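Local coordinates for response regulator aspartate phosphatase H (Bacillus subtilis, PDB 3Q15), which dephosphorylates the sporulation phosphotransferase Spo0F and also acts on the competence regulator ComA, helping to separate competence and sporulation in time, at residues 23-27 with 84-89; 57-61 with 95-99; 100-105 with 126-131. One frame throughout, in Å; residues are numbered along the deposited sequence.

In the fold
Interactions 1 and 2 share no helix but touch, the end of Arg61 in interaction 2 packing against Ile23, Leu85 and Ile88 of interaction 1; their centres lie about 12 Å apart. Interactions 2 and 3 both use helix 93-113 and meet where Leu57 packs on Tyr102. Interaction 2 is the buried one, apolar packing led by four leucines, with Met58, Phe60 and the stem of Arg61, and one bridging water. Interaction 1 is a surface contact far from the centre of the chain, combining packing around an aromatic ring with a salt bridge. Interaction 3 is mixed, a close apolar side passing into a looser lysine-glutamate pair. Together they run from the N-terminal helices towards the first predicted TPR.

Interaction 1. Residues 23-27 with 84-89; sequences IRQFS and LLETIE
Two side chains that start alike diverge to grip the same helix: in Arg24 and Phe26 CG lies anti to the carbonyl carbon (chi1 -61° and -63°), and Arg24 then bends at chi3 toward Glu89. Its guanidinium meets the carboxylate nearly coplanar and side-on, with NE and NH2 both donating to Glu89 OE1, at 3.0 Å from NE and 2.7 Å from NH2. The NH2 bond takes the syn lone pair. Leu85 CD2 lies over one guanidinium face, 3.4 Å from Arg24 NH2.

Phe26, with positive phi, is the C-prime residue of a Schellman motif that closes helix 9-24, and its side chain points to helix 81-89. Leu84 CD2 sits over a ring face in a CH-pi contact, 3.5 Å from the Phe26 centroid. Ile88 CD1 comes instead to the ring edge, 3.5 Å from Phe26 CE1, while Leu85 CD1 approaches CE2 obliquely. Leu69 also touches Phe26 and Leu84.

The helix end is thus held to helix 81-89 by an apolar ring and a charge pair side by side. Two donors converging on one carboxylate oxygen probably favour a charged Glu89 and restrain the rotation of the guanidinium.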
ATOM      1  N   ILE A  23      30.486  11.297  -6.943  1.00 42.84           N
ATOM      2  CA  ILE A  23      31.464  10.217  -6.981  1.00 43.42           C
ATOM      3  C   ILE A  23      31.392   9.432  -8.288  1.00 42.15           C
ATOM      4  O   ILE A  23      32.414   9.182  -8.930  1.00 42.11           O
ATOM      5  CB  ILE A  23      31.270   9.249  -5.796  1.00 41.42           C
ATOM      6  CG1 ILE A  23      31.694   9.925  -4.491  1.00 42.27           C
ATOM      7  CG2 ILE A  23      32.067   7.971  -6.015  1.00 41.79           C
ATOM      8  CD1 ILE A  23      31.462   9.078  -3.257  1.00 42.47           C
ATOM      9  N   ARG A  24      30.180   9.052  -8.685  1.00 41.20           N
ATOM     10  CA  ARG A  24      29.996   8.203  -9.861  1.00 43.55           C
ATOM     11  C   ARG A  24      30.321   8.931 -11.165  1.00 47.58           C
ATOM     12  O   ARG A  24      30.505   8.301 -12.206  1.00 49.68           O
ATOM     13  CB  ARG A  24      28.586   7.607  -9.896  1.00 40.28           C
ATOM     14  CG  ARG A  24      28.277   6.717  -8.699  1.00 38.52           C
ATOM     15  CD  ARG A  24      26.997   5.930  -8.896  1.00 38.06           C
ATOM     16  NE  ARG A  24      27.154   4.837  -9.852  1.00 36.20           N
ATOM     17  CZ  ARG A  24      26.444   4.709 -10.969  1.00 37.43           C
ATOM     18  NH1 ARG A  24      25.523   5.610 -11.283  1.00 35.40           N
ATOM     19  NH2 ARG A  24      26.653   3.675 -11.770  1.00 36.54           N
ATOM     20  N   GLN A  25      30.396  10.257 -11.096  1.00 47.59           N
ATOM     21  CA  GLN A  25      30.834  11.058 -12.232  1.00 52.49           C
ATOM     22  C   GLN A  25      32.260  11.539 -11.996  1.00 54.71           C
ATOM     23  O   GLN A  25      32.761  12.412 -12.703  1.00 56.06           O
ATOM     24  CB  GLN A  25      29.895  12.241 -12.467  1.00 52.40           C
ATOM     25  CG  GLN A  25      28.498  11.827 -12.876  1.00 52.56           C
ATOM     26  CD  GLN A  25      27.585  13.009 -13.115  1.00 56.27           C
ATOM     27  OE1 GLN A  25      26.408  12.976 -12.760  1.00 57.16           O
ATOM     28  NE2 GLN A  25      28.119  14.058 -13.728  1.00 59.66           N
ATOM     29  N   PHE A  26      32.900  10.959 -10.987  1.00 53.69           N
ATOM     30  CA  PHE A  26      34.306  11.222 -10.698  1.00 54.42           C
ATOM     31  C   PHE A  26      34.639  12.709 -10.624  1.00 56.20           C
ATOM     32  O   PHE A  26      35.639  13.156 -11.186  1.00 57.03           O
ATOM     33  CB  PHE A  26      35.199  10.536 -11.736  1.00 54.17           C
ATOM     34  CG  PHE A  26      35.094   9.042 -11.729  1.00 52.38           C
ATOM     35  CD1 PHE A  26      35.995   8.276 -11.010  1.00 51.72           C
ATOM     36  CD2 PHE A  26      34.091   8.401 -12.437  1.00 51.31           C
ATOM     37  CE1 PHE A  26      35.899   6.899 -11.000  1.00 51.62           C
ATOM     38  CE2 PHE A  26      33.992   7.023 -12.429  1.00 49.87           C
ATOM     39  CZ  PHE A  26      34.896   6.272 -11.711  1.00 49.59           C
ATOM     40  N   SER A  27      33.800  13.471  -9.931  1.00 53.30           N
ATOM     41  CA  SER A  27      34.074  14.884  -9.710  1.00 55.68           C
ATOM     42  C   SER A  27      34.623  15.082  -8.305  1.00 52.04           C
ATOM     43  O   SER A  27      33.863  15.241  -7.352  1.00 48.61           O
ATOM     44  CB  SER A  27      32.810  15.722  -9.904  1.00 59.36           C
ATOM     45  OG  SER A  27      33.112  17.109  -9.847  1.00 63.04           O
ATOM     46  N   LEU A  84      35.460   3.646 -16.570  1.00 54.32           N
ATOM     47  CA  LEU A  84      36.055   3.724 -15.245  1.00 58.96           C
ATOM     48  C   LEU A  84      35.062   3.257 -14.185  1.00 60.94           C
ATOM     49  O   LEU A  84      35.443   2.638 -13.191  1.00 61.82           O
ATOM     50  CB  LEU A  84      36.508   5.156 -14.957  1.00 62.15           C
ATOM     51  CG  LEU A  84      37.510   5.353 -13.820  1.00 63.98           C
ATOM     52  CD1 LEU A  84      38.778   4.548 -14.068  1.00 63.18           C
ATOM     53  CD2 LEU A  84      37.839   6.827 -13.654  1.00 66.79           C
ATOM     54  N   LEU A  85      33.787   3.552 -14.410  1.00 59.21           N
ATOM     55  CA  LEU A  85      32.728   3.183 -13.478  1.00 57.08           C
ATOM     56  C   LEU A  85      32.578   1.664 -13.389  1.00 58.15           C
ATOM     57  O   LEU A  85      32.457   1.107 -12.299  1.00 56.81           O
ATOM     58  CB  LEU A  85      31.405   3.833 -13.899  1.00 53.34           C
ATOM     59  CG  LEU A  85      30.375   4.157 -12.818  1.00 52.25           C
ATOM     60  CD1 LEU A  85      31.030   4.776 -11.591  1.00 50.01           C
ATOM     61  CD2 LEU A  85      29.299   5.077 -13.383  1.00 49.94           C
ATOM     62  N   GLU A  86      32.592   0.998 -14.539  1.00 59.50           N
ATOM     63  CA  GLU A  86      32.466  -0.455 -14.580  1.00 63.44           C
ATOM     64  C   GLU A  86      33.667  -1.117 -13.907  1.00 63.77           C
ATOM     65  O   GLU A  86      33.557  -2.200 -13.330  1.00 62.29           O
ATOM     66  CB  GLU A  86      32.323  -0.936 -16.027  1.00 68.70           C
ATOM     67  CG  GLU A  86      32.078  -2.428 -16.183  1.00 72.40           C
ATOM     68  CD  GLU A  86      33.351  -3.243 -16.088  1.00 77.63           C
ATOM     69  OE1 GLU A  86      34.438  -2.675 -16.328  1.00 80.24           O
ATOM     70  OE2 GLU A  86      33.266  -4.450 -15.775  1.00 78.29           O
ATOM     71  N   THR A  87      34.814  -0.450 -13.982  1.00 62.93           N
ATOM     72  CA  THR A  87      36.048  -0.955 -13.395  1.00 63.39           C
ATOM     73  C   THR A  87      35.951  -0.993 -11.872  1.00 59.33           C
ATOM     74  O   THR A  87      36.428  -1.924 -11.228  1.00 56.80           O
ATOM     75  CB  THR A  87      37.258  -0.093 -13.818  1.00 64.34           C
ATOM     76  OG1 THR A  87      37.387  -0.118 -15.245  1.00 68.01           O
ATOM     77  CG2 THR A  87      38.543  -0.618 -13.196  1.00 65.96           C
ATOM     78  N   ILE A  88      35.323   0.026 -11.302  1.00 59.94           N
ATOM     79  CA  ILE A  88      35.195   0.126  -9.855  1.00 58.14           C
ATOM     80  C   ILE A  88      34.046  -0.720  -9.307  1.00 54.55           C
ATOM     81  O   ILE A  88      34.187  -1.365  -8.272  1.00 55.56           O
ATOM     82  CB  ILE A  88      35.012   1.591  -9.417  1.00 56.13           C
ATOM     83  CG1 ILE A  88      36.264   2.400  -9.755  1.00 57.34           C
ATOM     84  CG2 ILE A  88      34.709   1.679  -7.928  1.00 58.12           C
ATOM     85  CD1 ILE A  88      36.189   3.854  -9.337  1.00 59.18           C
ATOM     86  N   GLU A  89      32.914  -0.718 -10.004  1.00 54.62           N
ATOM     87  CA  GLU A  89      31.700  -1.364  -9.502  1.00 54.45           C
ATOM     88  C   GLU A  89      31.718  -2.892  -9.583  1.00 56.83           C
ATOM     89  O   GLU A  89      31.308  -3.576  -8.644  1.00 56.09           O
ATOM     90  CB  GLU A  89      30.470  -0.824 -10.233  1.00 52.28           C
ATOM     91  CG  GLU A  89      30.197   0.639  -9.979  1.00 54.93           C
ATOM     92  CD  GLU A  89      28.939   1.121 -10.668  1.00 55.57           C
ATOM     93  OE1 GLU A  89      28.554   2.281 -10.433  1.00 49.02           O
ATOM     94  OE2 GLU A  89      28.337   0.341 -11.440  1.00 60.47           O
TER

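Interaction 2. Residues 57-61 with 95-99; sequences LMCFR and LTGLL
Leu57 faces Leu95, Leu98 and Leu99 across two helices that run more nearly antiparallel than parallel here; the axes of the segments 57-61 and 95-99 come within 10.8 Å and cross at -132°. Followed outward, its CB meets Leu99 CD2 at 3.6 Å and, more loosely, Leu95 CD1. CG stands anti to the carbonyl carbon (chi1 -63°), which carries the branch on to Leu98. At the tip, Leu57 CD1 lies 3.5 Å from Leu98 CD2, the two side chains crossing at about a right angle.

Leu99 divides its two methyls. CD2 fits between Leu57 CB and Met58 CE, whereas Leu99 CD1 lies 3.8 Å from Arg61 CG and equally near Arg61 CB, so the arginine offers its aliphatic stem to the leucines. Leu95 CD2 meets the Phe60 ring at its edge, 3.7 Å from CD2 of that ring. The polar link goes through water: Arg61 NE donates to a water 2.7 Å away, which donates in turn to Thr96 OG1.

Helix 9-24 packs on Met58 and Arg61 through Ile23, and on Met58 also through Trp19 and Tyr20. Helix 81-89 adds Leu85 and Ile88 against Arg61. A chain of another protein packs on Leu57, Phe60 and Leu98, so the seam between helices 49-67 and 93-113 is flanked by helices 9-24 and 81-89 and by that partner.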
ATOM      1  N   LEU A  57      30.079   3.500   4.429  1.00 39.94           N
ATOM      2  CA  LEU A  57      30.195   2.839   3.139  1.00 42.93           C
ATOM      3  C   LEU A  57      30.511   3.862   2.044  1.00 43.72           C
ATOM      4  O   LEU A  57      31.339   3.611   1.166  1.00 42.12           O
ATOM      5  CB  LEU A  57      28.912   2.077   2.807  1.00 39.49           C
ATOM      6  CG  LEU A  57      28.532   0.919   3.735  1.00 43.01           C
ATOM      7  CD1 LEU A  57      27.172   0.348   3.347  1.00 40.65           C
ATOM      8  CD2 LEU A  57      29.604  -0.169   3.729  1.00 44.68           C
ATOM      9  N   MET A  58      29.855   5.017   2.101  1.00 40.86           N
ATOM     10  CA  MET A  58      30.114   6.061   1.116  1.00 42.51           C
ATOM     11  C   MET A  58      31.547   6.577   1.235  1.00 45.67           C
ATOM     12  O   MET A  58      32.193   6.858   0.228  1.00 45.95           O
ATOM     13  CB  MET A  58      29.113   7.212   1.233  1.00 40.11           C
ATOM     14  CG  MET A  58      29.153   8.164   0.048  1.00 42.46           C
ATOM     15  SD  MET A  58      28.774   7.341  -1.513  1.00 44.14           S
ATOM     16  CE  MET A  58      27.127   6.721  -1.174  1.00 39.58           C
ATOM     17  N   CYS A  59      32.043   6.692   2.464  1.00 47.44           N
ATOM     18  CA  CYS A  59      33.433   7.077   2.690  1.00 50.66           C
ATOM     19  C   CYS A  59      34.381   6.117   1.975  1.00 50.81           C
ATOM     20  O   CYS A  59      35.408   6.528   1.433  1.00 52.75           O
ATOM     21  CB  CYS A  59      33.759   7.110   4.187  1.00 50.09           C
ATOM     22  SG  CYS A  59      33.118   8.550   5.075  1.00 56.15           S
ATOM     23  N   PHE A  60      34.024   4.837   1.980  1.00 47.31           N
ATOM     24  CA  PHE A  60      34.842   3.806   1.354  1.00 50.30           C
ATOM     25  C   PHE A  60      34.745   3.920  -0.164  1.00 48.86           C
ATOM     26  O   PHE A  60      35.750   3.843  -0.872  1.00 48.94           O
ATOM     27  CB  PHE A  60      34.392   2.418   1.823  1.00 48.50           C
ATOM     28  CG  PHE A  60      35.237   1.286   1.300  1.00 46.41           C
ATOM     29  CD1 PHE A  60      36.486   1.029   1.841  1.00 45.26           C
ATOM     30  CD2 PHE A  60      34.771   0.467   0.283  1.00 45.50           C
ATOM     31  CE1 PHE A  60      37.264  -0.014   1.364  1.00 46.58           C
ATOM     32  CE2 PHE A  60      35.544  -0.578  -0.198  1.00 47.16           C
ATOM     33  CZ  PHE A  60      36.791  -0.820   0.345  1.00 46.91           C
ATOM     34  N   ARG A  61      33.525   4.110  -0.652  1.00 43.73           N
ATOM     35  CA  ARG A  61      33.289   4.282  -2.077  1.00 43.03           C
ATOM     36  C   ARG A  61      34.015   5.527  -2.576  1.00 46.31           C
ATOM     37  O   ARG A  61      34.587   5.528  -3.665  1.00 49.57           O
ATOM     38  CB  ARG A  61      31.788   4.382  -2.354  1.00 41.67           C
ATOM     39  CG  ARG A  61      31.431   4.512  -3.819  1.00 43.36           C
ATOM     40  CD  ARG A  61      32.035   3.387  -4.648  1.00 43.37           C
ATOM     41  NE  ARG A  61      31.655   3.505  -6.054  1.00 41.44           N
ATOM     42  CZ  ARG A  61      32.303   4.254  -6.937  1.00 42.33           C
ATOM     43  NH1 ARG A  61      33.369   4.946  -6.560  1.00 43.98           N
ATOM     44  NH2 ARG A  61      31.892   4.313  -8.195  1.00 43.41           N
ATOM     45  N   LEU A  95      28.993  -3.972  -2.268  1.00 47.49           N
ATOM     46  CA  LEU A  95      29.057  -2.574  -1.861  1.00 46.99           C
ATOM     47  C   LEU A  95      28.123  -1.729  -2.716  1.00 47.36           C
ATOM     48  O   LEU A  95      27.332  -0.935  -2.205  1.00 46.39           O
ATOM     49  CB  LEU A  95      30.485  -2.045  -2.000  1.00 47.73           C
ATOM     50  CG  LEU A  95      30.622  -0.530  -1.841  1.00 45.98           C
ATOM     51  CD1 LEU A  95      30.233  -0.101  -0.431  1.00 45.52           C
ATOM     52  CD2 LEU A  95      32.032  -0.069  -2.181  1.00 44.41           C
ATOM     53  N   THR A  96      28.221  -1.910  -4.027  1.00 46.11           N
ATOM     54  CA  THR A  96      27.413  -1.139  -4.958  1.00 43.92           C
ATOM     55  C   THR A  96      25.927  -1.415  -4.736  1.00 44.90           C
ATOM     56  O   THR A  96      25.106  -0.501  -4.768  1.00 44.72           O
ATOM     57  CB  THR A  96      27.812  -1.442  -6.416  1.00 40.83           C
ATOM     58  OG1 THR A  96      29.206  -1.167  -6.590  1.00 41.57           O
ATOM     59  CG2 THR A  96      27.013  -0.590  -7.387  1.00 40.03           C
ATOM     60  N   GLY A  97      25.590  -2.679  -4.501  1.00 47.68           N
ATOM     61  CA  GLY A  97      24.217  -3.068  -4.242  1.00 47.10           C
ATOM     62  C   GLY A  97      23.664  -2.475  -2.957  1.00 43.21           C
ATOM     63  O   GLY A  97      22.522  -2.023  -2.916  1.00 38.12           O
ATOM     64  N   LEU A  98      24.474  -2.475  -1.903  1.00 43.34           N
ATOM     65  CA  LEU A  98      24.043  -1.930  -0.621  1.00 42.37           C
ATOM     66  C   LEU A  98      23.863  -0.417  -0.697  1.00 45.76           C
ATOM     67  O   LEU A  98      22.879   0.124  -0.186  1.00 43.18           O
ATOM     68  CB  LEU A  98      25.034  -2.298   0.482  1.00 47.52           C
ATOM     69  CG  LEU A  98      24.575  -2.027   1.916  1.00 48.77           C
ATOM     70  CD1 LEU A  98      23.122  -2.444   2.114  1.00 46.03           C
ATOM     71  CD2 LEU A  98      25.485  -2.742   2.905  1.00 47.12           C
ATOM     72  N   LEU A  99      24.813   0.261  -1.338  1.00 43.47           N
ATOM     73  CA  LEU A  99      24.716   1.707  -1.527  1.00 39.95           C
ATOM     74  C   LEU A  99      23.431   2.068  -2.255  1.00 37.40           C
ATOM     75  O   LEU A  99      22.721   2.992  -1.861  1.00 36.77           O
ATOM     76  CB  LEU A  99      25.917   2.242  -2.313  1.00 41.23           C
ATOM     77  CG  LEU A  99      27.277   2.201  -1.622  1.00 43.95           C
ATOM     78  CD1 LEU A  99      28.336   2.780  -2.547  1.00 48.70           C
ATOM     79  CD2 LEU A  99      27.232   2.959  -0.306  1.00 39.51           C
TER
HETATM   80  O   HOH W   1      29.533   1.768  -5.957  1.00 46.41           O

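Interaction 3. Residues 100-105 with 126-131; sequences KYYSLF and EAEKEL
Ala127 and Leu104 mark the close approach of the two helices, their CA atoms 5.3 Å apart and Leu104 CB 4.0 Å from Ala127 CB. The small alanine side chain probably allows this approach. Beside it Tyr101, its CG anti to the backbone N (chi1 164°), lays its ring alongside the end of 126-131: Ala127 O lies at the ring edge, in plane, 3.5 Å from Tyr101 CD2. Leu131 CD2 meets Tyr101 CE2 obliquely at 3.2 Å, the tightest apolar touch here. Leu104 CD1 reaches over the carbonyl of Glu126.

Toward solvent the contact loosens. Lys100, extended beyond CG, crosses Glu130 at about a right angle, and its NZ stands 3.6 Å from Glu130 OE1 in a long salt bridge. A water closes the gap, accepting from Lys100 NZ at 2.8 Å and donating to Glu130 OE1. Glu130 serves both sides, since its CB packs 3.9 Å from Tyr101 CB and Glu130 CG lies 4.1 Å from Leu104 CD1. With an alanine here, Lys100 would probably lose its charge partner and the bridging water one of its mates, while the packing beside Leu104 CD1 would be thinned.

The contact joins the two helices, 93-113 and 117-128, of the first predicted TPR, near the end of the second. Helix 137-153 follows, Phe143 touching Tyr101, while helix 49-67 packs on Tyr102. Glu128 also makes a salt bridge to Arg125 of the second subunit.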
ATOM      1  N   LYS A 100      23.141   1.336  -3.324  1.00 35.33           N
ATOM      2  CA  LYS A 100      21.933   1.564  -4.094  1.00 37.49           C
ATOM      3  C   LYS A 100      20.708   1.428  -3.196  1.00 39.43           C
ATOM      4  O   LYS A 100      19.774   2.223  -3.283  1.00 42.03           O
ATOM      5  CB  LYS A 100      21.846   0.583  -5.263  1.00 41.10           C
ATOM      6  CG  LYS A 100      20.659   0.817  -6.179  1.00 43.39           C
ATOM      7  CD  LYS A 100      20.733  -0.074  -7.408  1.00 51.91           C
ATOM      8  CE  LYS A 100      19.681   0.316  -8.437  1.00 55.40           C
ATOM      9  NZ  LYS A 100      19.744  -0.548  -9.650  1.00 59.48           N
ATOM     10  N   TYR A 101      20.724   0.420  -2.330  1.00 42.89           N
ATOM     11  CA  TYR A 101      19.605   0.161  -1.432  1.00 40.77           C
ATOM     12  C   TYR A 101      19.386   1.325  -0.476  1.00 37.93           C
ATOM     13  O   TYR A 101      18.258   1.776  -0.271  1.00 36.47           O
ATOM     14  CB  TYR A 101      19.835  -1.124  -0.632  1.00 42.64           C
ATOM     15  CG  TYR A 101      18.919  -1.255   0.566  1.00 45.88           C
ATOM     16  CD1 TYR A 101      19.375  -0.980   1.848  1.00 46.48           C
ATOM     17  CD2 TYR A 101      17.593  -1.636   0.411  1.00 46.53           C
ATOM     18  CE1 TYR A 101      18.540  -1.094   2.943  1.00 47.86           C
ATOM     19  CE2 TYR A 101      16.751  -1.749   1.499  1.00 46.07           C
ATOM     20  CZ  TYR A 101      17.228  -1.479   2.763  1.00 49.36           C
ATOM     21  OH  TYR A 101      16.384  -1.598   3.847  1.00 51.17           O
ATOM     22  N   TYR A 102      20.475   1.812   0.104  1.00 38.51           N
ATOM     23  CA  TYR A 102      20.405   2.931   1.034  1.00 37.20           C
ATOM     24  C   TYR A 102      19.941   4.221   0.361  1.00 40.68           C
ATOM     25  O   TYR A 102      19.106   4.943   0.907  1.00 39.76           O
ATOM     26  CB  TYR A 102      21.760   3.141   1.708  1.00 37.15           C
ATOM     27  CG  TYR A 102      21.996   2.229   2.894  1.00 42.90           C
ATOM     28  CD1 TYR A 102      23.242   1.654   3.113  1.00 41.17           C
ATOM     29  CD2 TYR A 102      20.978   1.953   3.798  1.00 43.06           C
ATOM     30  CE1 TYR A 102      23.466   0.825   4.193  1.00 44.37           C
ATOM     31  CE2 TYR A 102      21.192   1.123   4.886  1.00 42.38           C
ATOM     32  CZ  TYR A 102      22.443   0.562   5.076  1.00 44.85           C
ATOM     33  OH  TYR A 102      22.680  -0.264   6.147  1.00 49.93           O
ATOM     34  N   SER A 103      20.480   4.513  -0.820  1.00 38.60           N
ATOM     35  CA  SER A 103      20.137   5.751  -1.509  1.00 39.53           C
ATOM     36  C   SER A 103      18.634   5.824  -1.755  1.00 38.87           C
ATOM     37  O   SER A 103      18.025   6.876  -1.589  1.00 40.44           O
ATOM     38  CB  SER A 103      20.905   5.887  -2.831  1.00 40.03           C
ATOM     39  OG  SER A 103      20.513   4.886  -3.759  1.00 39.77           O
ATOM     40  N   LEU A 104      18.052   4.694  -2.143  1.00 36.31           N
ATOM     41  CA  LEU A 104      16.620   4.596  -2.402  1.00 36.46           C
ATOM     42  C   LEU A 104      15.818   4.622  -1.104  1.00 38.55           C
ATOM     43  O   LEU A 104      14.750   5.234  -1.029  1.00 38.90           O
ATOM     44  CB  LEU A 104      16.312   3.310  -3.171  1.00 35.30           C
ATOM     45  CG  LEU A 104      16.851   3.205  -4.598  1.00 41.37           C
ATOM     46  CD1 LEU A 104      16.787   1.768  -5.096  1.00 36.72           C
ATOM     47  CD2 LEU A 104      16.086   4.143  -5.529  1.00 35.98           C
ATOM     48  N   PHE A 105      16.334   3.948  -0.083  1.00 38.84           N
ATOM     49  CA  PHE A 105      15.650   3.870   1.197  1.00 40.74           C
ATOM     50  C   PHE A 105      15.534   5.247   1.832  1.00 38.47           C
ATOM     51  O   PHE A 105      14.437   5.703   2.148  1.00 35.09           O
ATOM     52  CB  PHE A 105      16.363   2.910   2.152  1.00 41.82           C
ATOM     53  CG  PHE A 105      15.764   2.882   3.533  1.00 42.00           C
ATOM     54  CD1 PHE A 105      14.700   2.039   3.825  1.00 42.60           C
ATOM     55  CD2 PHE A 105      16.250   3.712   4.531  1.00 42.17           C
ATOM     56  CE1 PHE A 105      14.137   2.015   5.095  1.00 44.54           C
ATOM     57  CE2 PHE A 105      15.693   3.697   5.804  1.00 45.12           C
ATOM     58  CZ  PHE A 105      14.634   2.845   6.086  1.00 45.34           C
ATOM     59  N   GLU A 126      11.117   0.492  -5.031  1.00 43.46           N
ATOM     60  CA  GLU A 126      12.413   0.333  -5.682  1.00 48.18           C
ATOM     61  C   GLU A 126      13.456  -0.179  -4.696  1.00 45.03           C
ATOM     62  O   GLU A 126      14.313  -0.987  -5.051  1.00 41.85           O
ATOM     63  CB  GLU A 126      12.884   1.650  -6.316  1.00 47.21           C
ATOM     64  CG  GLU A 126      12.004   2.146  -7.458  1.00 54.33           C
ATOM     65  CD  GLU A 126      11.829   1.110  -8.559  1.00 63.34           C
ATOM     66  OE1 GLU A 126      10.675   0.706  -8.822  1.00 68.24           O
ATOM     67  OE2 GLU A 126      12.840   0.703  -9.168  1.00 65.32           O
ATOM     68  N   ALA A 127      13.377   0.297  -3.457  1.00 42.48           N
ATOM     69  CA  ALA A 127      14.311  -0.121  -2.419  1.00 43.14           C
ATOM     70  C   ALA A 127      14.170  -1.612  -2.117  1.00 44.79           C
ATOM     71  O   ALA A 127      15.167  -2.334  -2.015  1.00 43.82           O
ATOM     72  CB  ALA A 127      14.110   0.708  -1.157  1.00 41.25           C
ATOM     73  N   GLU A 128      12.930  -2.073  -1.986  1.00 43.72           N
ATOM     74  CA  GLU A 128      12.671  -3.481  -1.695  1.00 41.49           C
ATOM     75  C   GLU A 128      13.288  -4.408  -2.749  1.00 44.01           C
ATOM     76  O   GLU A 128      13.793  -5.480  -2.415  1.00 43.38           O
ATOM     77  CB  GLU A 128      11.168  -3.753  -1.546  1.00 38.94           C
ATOM     78  CG  GLU A 128      10.851  -5.152  -0.997  1.00 43.03           C
ATOM     79  CD  GLU A 128       9.364  -5.395  -0.781  1.00 48.23           C
ATOM     80  OE1 GLU A 128       8.585  -4.416  -0.806  1.00 50.12           O
ATOM     81  OE2 GLU A 128       8.972  -6.568  -0.587  1.00 50.52           O
ATOM     82  N   LYS A 129      13.268  -3.986  -4.013  1.00 45.92           N
ATOM     83  CA  LYS A 129      13.808  -4.814  -5.099  1.00 50.57           C
ATOM     84  C   LYS A 129      15.296  -5.096  -4.922  1.00 52.61           C
ATOM     85  O   LYS A 129      15.835  -6.019  -5.532  1.00 58.96           O
ATOM     86  CB  LYS A 129      13.571  -4.166  -6.467  1.00 52.59           C
ATOM     87  CG  LYS A 129      12.113  -3.892  -6.801  1.00 59.14           C
ATOM     88  CD  LYS A 129      11.965  -3.373  -8.229  1.00 64.15           C
ATOM     89  CE  LYS A 129      10.664  -2.599  -8.412  1.00 68.65           C
ATOM     90  NZ  LYS A 129       9.470  -3.382  -7.993  1.00 72.98           N
ATOM     91  N   GLU A 130      15.958  -4.292  -4.095  1.00 50.20           N
ATOM     92  CA  GLU A 130      17.383  -4.467  -3.824  1.00 49.77           C
ATOM     93  C   GLU A 130      17.638  -5.486  -2.717  1.00 56.80           C
ATOM     94  O   GLU A 130      18.739  -6.026  -2.599  1.00 64.54           O
ATOM     95  CB  GLU A 130      18.032  -3.132  -3.457  1.00 48.64           C
ATOM     96  CG  GLU A 130      18.018  -2.107  -4.575  1.00 51.35           C
ATOM     97  CD  GLU A 130      18.682  -2.626  -5.835  1.00 54.48           C
ATOM     98  OE1 GLU A 130      18.194  -2.304  -6.939  1.00 57.96           O
ATOM     99  OE2 GLU A 130      19.690  -3.355  -5.718  1.00 52.27           O
ATOM    100  N   LEU A 131      16.619  -5.745  -1.906  1.00 73.09           N
ATOM    101  CA  LEU A 131      16.749  -6.684  -0.797  1.00 70.53           C
ATOM    102  C   LEU A 131      17.176  -8.091  -1.220  1.00 69.47           C
ATOM    103  O   LEU A 131      18.045  -8.682  -0.588  1.00 71.51           O
ATOM    104  CB  LEU A 131      15.457  -6.749   0.024  1.00 68.80           C
ATOM    105  CG  LEU A 131      15.241  -5.651   1.066  1.00 67.83           C
ATOM    106  CD1 LEU A 131      16.374  -5.634   2.078  1.00 66.04           C
ATOM    107  CD2 LEU A 131      15.118  -4.308   0.392  1.00 71.38           C
TER
HETATM  108  O   HOH W   2      20.097  -3.269  -9.098  1.00 63.85           O